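VP1 (Polyomavirus HPyV6, PDB 4PCG) forms the pentamers that build the viral capsid as its major coat protein, and probably takes part in attachment to host cells. Local coordinates at residues B[236-241]-B[253-258]; B[121-126]-B[265-270]. All coordinates share one frame; numbering follows the deposited sequence. Where two conformers were deposited one is given.

Interaction 1: B[236-241]-B[253-258]; sequences LGMVGY and QQRSVQ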
loop_
_atom_site.group_PDB
_atom_site.type_symbol
_atom_site.label_atom_id
_atom_site.label_comp_id
_atom_site.label_asym_id
_atom_site.label_seq_id
_atom_site.Cartn_x
_atom_site.Cartn_y
_atom_site.Cartn_z
ATOM N N LEU B 236 6.509 -5.809 -16.733
ATOM C CA LEU B 236 5.923 -4.613 -16.140
ATOM C C LEU B 236 4.533 -4.264 -16.632
ATOM O O LEU B 236 3.860 -3.427 -16.031
ATOM C CB LEU B 236 6.870 -3.425 -16.405
ATOM C CG LEU B 236 8.309 -3.622 -15.922
ATOM C CD1 LEU B 236 9.161 -2.382 -16.187
ATOM C CD2 LEU B 236 8.305 -3.961 -14.464
ATOM N N GLY B 237 4.083 -4.906 -17.714
ATOM C CA GLY B 237 2.767 -4.620 -18.257
ATOM C C GLY B 237 2.778 -4.762 -19.766
ATOM O O GLY B 237 3.649 -5.445 -20.340
ATOM N N MET B 238 1.805 -4.133 -20.385
ATOM C CA MET B 238 1.636 -4.082 -21.835
ATOM C C MET B 238 1.803 -2.642 -22.342
ATOM O O MET B 238 1.553 -1.685 -21.599
ATOM C CB MET B 238 0.224 -4.546 -22.246
ATOM C CG MET B 238 -0.237 -5.913 -21.739
ATOM S SD MET B 238 0.787 -7.335 -22.214
ATOM C CE MET B 238 0.467 -7.436 -23.969
ATOM N N VAL B 239 2.162 -2.524 -23.623
ATOM C CA VAL B 239 2.334 -1.250 -24.297
ATOM C C VAL B 239 1.858 -1.353 -25.751
ATOM O O VAL B 239 1.695 -2.464 -26.284
ATOM C CB VAL B 239 3.814 -0.799 -24.260
ATOM C CG1 VAL B 239 4.264 -0.438 -22.849
ATOM C CG2 VAL B 239 4.742 -1.861 -24.858
ATOM N N GLY B 240 1.576 -0.198 -26.347
ATOM C CA GLY B 240 1.336 -0.059 -27.770
ATOM C C GLY B 240 2.606 0.364 -28.493
ATOM O O GLY B 240 3.735 0.250 -27.960
ATOM N N TYR B 241 2.399 0.836 -29.712
ATOM C CA TYR B 241 3.446 1.345 -30.601
ATOM C C TYR B 241 3.525 2.869 -30.451
ATOM O O TYR B 241 2.511 3.581 -30.550
ATOM C CB TYR B 241 3.059 1.048 -32.075
ATOM C CG TYR B 241 3.328 -0.354 -32.617
ATOM C CD1 TYR B 241 3.759 -1.388 -31.808
ATOM C CD2 TYR B 241 3.133 -0.636 -33.986
ATOM C CE1 TYR B 241 4.008 -2.667 -32.331
ATOM C CE2 TYR B 241 3.381 -1.906 -34.511
ATOM C CZ TYR B 241 3.824 -2.917 -33.667
ATOM O OH TYR B 241 4.082 -4.185 -34.141
ATOM N N GLN B 253 -3.882 -5.665 -32.386
ATOM C CA GLN B 253 -2.780 -6.359 -33.076
ATOM C C GLN B 253 -1.372 -5.757 -32.837
ATOM O O GLN B 253 -0.375 -6.288 -33.346
ATOM C CB GLN B 253 -3.080 -6.478 -34.590
ATOM C CG GLN B 253 -2.733 -5.257 -35.448
ATOM C CD GLN B 253 -3.711 -4.080 -35.365
ATOM O OE1 GLN B 253 -3.399 -2.993 -35.858
ATOM N NE2 GLN B 253 -4.894 -4.285 -34.769
ATOM N N GLN B 254 -1.280 -4.654 -32.089
ATOM C CA GLN B 254 0.006 -4.041 -31.839
ATOM C C GLN B 254 0.424 -4.100 -30.364
ATOM O O GLN B 254 1.514 -3.684 -30.039
ATOM C CB GLN B 254 0.003 -2.590 -32.351
ATOM C CG GLN B 254 -0.009 -2.474 -33.875
ATOM C CD GLN B 254 -0.093 -1.034 -34.375
ATOM O OE1 GLN B 254 -0.003 -0.074 -33.611
ATOM N NE2 GLN B 254 -0.270 -0.884 -35.670
ATOM N N ARG B 255 -0.421 -4.659 -29.505
ATOM C CA ARG B 255 -0.185 -4.645 -28.061
ATOM C C ARG B 255 0.885 -5.674 -27.678
ATOM O O ARG B 255 0.771 -6.810 -28.080
ATOM C CB ARG B 255 -1.503 -4.965 -27.376
ATOM C CG ARG B 255 -1.565 -4.566 -25.931
ATOM C CD ARG B 255 -2.353 -3.279 -25.716
ATOM N NE ARG B 255 -2.359 -2.976 -24.282
ATOM C CZ ARG B 255 -1.918 -1.850 -23.729
ATOM N NH1 ARG B 255 -1.469 -0.840 -24.470
ATOM N NH2 ARG B 255 -1.983 -1.704 -22.410
ATOM N N SER B 256 1.915 -5.253 -26.955
ATOM C CA SER B 256 3.109 -6.065 -26.669
ATOM C C SER B 256 3.440 -6.048 -25.192
ATOM O O SER B 256 3.121 -5.081 -24.500
ATOM C CB SER B 256 4.301 -5.513 -27.443
ATOM O OG SER B 256 3.979 -5.532 -28.835
ATOM N N VAL B 257 4.098 -7.105 -24.716
ATOM C CA VAL B 257 4.561 -7.155 -23.348
ATOM C C VAL B 257 5.802 -6.268 -23.182
ATOM O O VAL B 257 6.692 -6.314 -24.010
ATOM C CB VAL B 257 4.928 -8.584 -22.929
ATOM C CG1 VAL B 257 5.563 -8.591 -21.549
ATOM C CG2 VAL B 257 3.701 -9.481 -22.974
ATOM N N GLN B 258 5.825 -5.466 -22.111
ATOM C CA GLN B 258 6.953 -4.624 -21.726
ATOM C C GLN B 258 7.687 -5.266 -20.541
ATOM O O GLN B 258 7.081 -5.509 -19.491
ATOM C CB GLN B 258 6.449 -3.237 -21.291
ATOM C CG GLN B 258 7.530 -2.326 -20.740
ATOM C CD GLN B 258 8.370 -1.734 -21.837
ATOM O OE1 GLN B 258 7.876 -0.933 -22.613
ATOM N NE2 GLN B 258 9.631 -2.111 -21.913
HETATM O O HOH W 1 -0.592 0.791 -22.131
HETATM O O HOH W 2 4.090 -2.597 -28.829
HETATM O O HOH W 3 -0.516 0.584 -30.903
#
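Gly237, Met238 and Val239 pair with Gln258, Val257 and Ser256 where two strands of the VP1 jelly roll, H (227-239) and I (256-274) in the usual lettering, form an antiparallel hairpin at the mouth of the HI loop. The strand directions differ by 146°, so the pair is twisted away from exactly antiparallel. Val239 and Ser256 exchange both of their backbone hydrogen bonds, with Val239 N to Ser256 O at 2.9 Å, whereas Met238 and Val257 form a non-hydrogen-bonded pair. A classic beta bulge follows: Leu236 and Gly237 both face Gln258, whose O accepts from Leu236 N at 2.8 Å and whose N donates to Gly237 O at 2.8 Å. At its backbone angles, Gly237 leaves no room for a beta carbon beside the carbonyl O of Leu236, which suits glycine.

Val239 and Gln258 share one face of the pair, where the amide OE1 of Gln258 lies beside both methyls of Val239 and takes a hydrogen bond from Arg43. Met238 and Val257 occupy the other face. There the guanidinium of Arg255 folds back, its chain bent at chi2 (102°), bringing NH2 to 3.6 Å from Met238 CB; its NE hydrogen-bonds Thr109 OG1 of a neighbouring subunit, tying the hairpin to the pentamer interface.

Beyond the strands, the extended side chain of Gln254 crosses the Tyr241 ring, with CG 3.8 Å from the ring centroid in a CH-pi contact. Its amide is stacked on the ring, the planes 15° apart. Arg139 of a third subunit makes a cation-pi contact with the same ring. Gln254 OE1 accepts from Asn244 ND2 and also from a water at 2.8 Å, which in turn accepts from Tyr241 N at 3.2 Å.

Interaction 2: B[121-126]-B[265-270]; sequences WACGGS and FRVHFR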
loop_
_atom_site.group_PDB
_atom_site.type_symbol
_atom_site.label_atom_id
_atom_site.label_comp_id
_atom_site.label_asym_id
_atom_site.label_seq_id
_atom_site.Cartn_x
_atom_site.Cartn_y
_atom_site.Cartn_z
ATOM N N TRP B 121 13.522 -12.691 -8.928
ATOM C CA TRP B 121 14.931 -12.983 -8.978
ATOM C C TRP B 121 15.230 -14.240 -8.164
ATOM O O TRP B 121 14.521 -14.576 -7.211
ATOM C CB TRP B 121 15.773 -11.789 -8.509
ATOM C CG TRP B 121 15.580 -11.397 -7.061
ATOM C CD1 TRP B 121 14.759 -10.385 -6.575
ATOM C CD2 TRP B 121 16.207 -11.992 -5.901
ATOM N NE1 TRP B 121 14.861 -10.326 -5.188
ATOM C CE2 TRP B 121 15.725 -11.306 -4.760
ATOM C CE3 TRP B 121 17.120 -13.051 -5.721
ATOM C CZ2 TRP B 121 16.125 -11.645 -3.456
ATOM C CZ3 TRP B 121 17.513 -13.389 -4.419
ATOM C CH2 TRP B 121 17.013 -12.688 -3.307
ATOM N N ALA B 122 16.271 -14.933 -8.588
ATOM C CA ALA B 122 16.797 -16.068 -7.866
ATOM C C ALA B 122 18.316 -16.102 -7.977
ATOM O O ALA B 122 18.900 -15.750 -9.012
ATOM C CB ALA B 122 16.227 -17.366 -8.414
ATOM N N CYS B 123 18.923 -16.596 -6.894
ATOM C CA CYS B 123 20.377 -16.830 -6.807
ATOM C C CYS B 123 20.562 -18.178 -6.203
ATOM O O CYS B 123 20.053 -18.424 -5.115
ATOM C CB CYS B 123 21.046 -15.913 -5.813
ATOM S SG CYS B 123 21.108 -14.206 -6.293
ATOM N N GLY B 124 21.319 -19.048 -6.883
ATOM C CA GLY B 124 21.524 -20.399 -6.377
ATOM C C GLY B 124 22.802 -21.091 -6.795
ATOM O O GLY B 124 23.586 -20.575 -7.613
ATOM N N GLY B 125 23.005 -22.281 -6.220
ATOM C CA GLY B 125 24.164 -23.072 -6.504
ATOM C C GLY B 125 23.913 -24.088 -7.609
ATOM O O GLY B 125 24.793 -24.818 -7.991
ATOM N N SER B 126 22.687 -24.106 -8.117
ATOM C CA SER B 126 22.332 -24.969 -9.234
ATOM C C SER B 126 21.102 -24.318 -9.889
ATOM O O SER B 126 20.545 -23.363 -9.357
ATOM C CB SER B 126 22.062 -26.396 -8.765
ATOM O OG SER B 126 21.004 -26.414 -7.867
ATOM N N PHE B 265 22.545 -7.562 -10.802
ATOM C CA PHE B 265 22.913 -8.345 -9.616
ATOM C C PHE B 265 24.377 -8.015 -9.251
ATOM O O PHE B 265 25.254 -7.928 -10.112
ATOM C CB PHE B 265 22.877 -9.862 -9.867
ATOM C CG PHE B 265 21.517 -10.472 -10.114
ATOM C CD1 PHE B 265 20.875 -10.339 -11.345
ATOM C CD2 PHE B 265 20.919 -11.271 -9.148
ATOM C CE1 PHE B 265 19.658 -10.975 -11.578
ATOM C CE2 PHE B 265 19.705 -11.911 -9.379
ATOM C CZ PHE B 265 19.074 -11.768 -10.610
ATOM N N ARG B 266 24.631 -7.852 -7.960
ATOM C CA ARG B 266 25.960 -7.880 -7.407
ATOM C C ARG B 266 25.901 -8.855 -6.251
ATOM O O ARG B 266 25.281 -8.581 -5.231
ATOM C CB ARG B 266 26.376 -6.500 -6.868
ATOM C CG ARG B 266 27.782 -6.498 -6.313
ATOM C CD ARG B 266 28.214 -5.127 -5.816
ATOM N NE ARG B 266 28.537 -4.242 -6.926
ATOM C CZ ARG B 266 27.984 -3.062 -7.206
ATOM N NH1 ARG B 266 28.412 -2.393 -8.279
ATOM N NH2 ARG B 266 27.037 -2.533 -6.453
ATOM N N VAL B 267 26.579 -9.979 -6.406
ATOM C CA VAL B 267 26.551 -11.043 -5.427
ATOM C C VAL B 267 27.895 -11.046 -4.707
ATOM O O VAL B 267 28.946 -10.963 -5.326
ATOM C CB VAL B 267 26.307 -12.415 -6.085
ATOM C CG1 VAL B 267 26.240 -13.521 -5.030
ATOM C CG2 VAL B 267 25.044 -12.414 -6.926
ATOM N N HIS B 268 27.856 -11.137 -3.381
ATOM C CA HIS B 268 29.040 -11.116 -2.569
ATOM C C HIS B 268 29.313 -12.481 -1.990
ATOM O O HIS B 268 28.396 -13.128 -1.493
ATOM C CB HIS B 268 28.874 -10.101 -1.433
ATOM C CG HIS B 268 28.687 -8.698 -1.912
ATOM N ND1 HIS B 268 29.745 -7.837 -2.110
ATOM C CD2 HIS B 268 27.570 -8.013 -2.262
ATOM C CE1 HIS B 268 29.288 -6.671 -2.540
ATOM N NE2 HIS B 268 27.970 -6.745 -2.621
ATOM N N PHE B 269 30.570 -12.887 -2.085
ATOM C CA PHE B 269 31.051 -14.207 -1.646
ATOM C C PHE B 269 32.131 -14.152 -0.587
ATOM O O PHE B 269 32.981 -13.236 -0.540
ATOM C CB PHE B 269 31.606 -15.032 -2.830
ATOM C CG PHE B 269 30.656 -15.211 -3.966
ATOM C CD1 PHE B 269 30.513 -14.218 -4.919
ATOM C CD2 PHE B 269 29.934 -16.396 -4.119
ATOM C CE1 PHE B 269 29.653 -14.383 -5.995
ATOM C CE2 PHE B 269 29.070 -16.558 -5.193
ATOM C CZ PHE B 269 28.938 -15.560 -6.136
ATOM N N ARG B 270 32.123 -15.194 0.240
ATOM C CA ARG B 270 33.197 -15.539 1.116
ATOM C C ARG B 270 33.500 -17.025 0.898
ATOM O O ARG B 270 32.837 -17.682 0.077
ATOM C CB ARG B 270 32.791 -15.272 2.568
ATOM C CG ARG B 270 31.617 -16.126 3.044
ATOM C CD ARG B 270 31.075 -15.571 4.356
ATOM N NE ARG B 270 29.894 -16.308 4.780
ATOM C CZ ARG B 270 28.900 -15.807 5.504
ATOM N NH1 ARG B 270 28.936 -14.551 5.941
ATOM N NH2 ARG B 270 27.857 -16.580 5.804
#
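Phe265 reaches from its strand across the interior of the protein to Trp121 and Cys123, and its ring has the largest share of the contact. The two backbones are 10.2 Å apart at the closest approach of their axes and run in roughly the same direction, 29° from parallel. That separation is too wide for backbone pairing, and side chains bridge it.

With CG anti to its own carbonyl carbon (chi1 -67°), Phe265 presents CD2, CE2 and CZ along one side of the ring to the opposing strand. Its tip atom CZ lies 3.9 Å from Trp121 CB. The indole itself turns elsewhere: Trp121 CG sits between the backbone N and the carbonyl carbon, so only the CB methylene is offered to the phenyl. CE2 also approaches the backbone carbonyl of Ala122, 3.9 Å from its O.

In one of its two modelled conformers, Cys123 brings its SG near both Phe265 and Val267. There the sulfur is 4.1 Å from Phe265 CE2 and 5.2 Å from the ring centroid, an oblique sulfur-aromatic contact, and lies 4.4 Å from Val267 CG2. Leu230 of strand 227-239 packs against Cys123, Phe265 and Val267 alike, extending this apolar patch, while Leu27 adds to it beside Phe265.

Arg266 and His268 alternate with these inward residues and turn to the other side of their strand, where Arg266 forms salt bridges with Glu24 and Glu89. This meeting of apolar side chains from strand E (117-124) of the CHEF sheet and strand I (256-274) of the BIDG sheet forms part of the hydrophobic core of the jelly-roll beta sandwich.

From the N terminus, the chain first reaches 121-126 on strand 117-124, whose partner 265-270 arrives only after 138 further residues. Within that long excursion lies 236-241, the end of strand 227-239; after 11 intervening residues of the HI loop, 253-258 returns to close interaction 1, which is thus nested within interaction 2. The same strand, 256-274, then continues into 265-270. Interaction 1 joins strands 227-239 and 256-274 edge to edge by backbone pairing, and interaction 2 joins 117-124 to 256-274 across the sandwich by side chains. The contacts lie on opposite sides of the chain's centre, with nearest atoms about 12 Å apart.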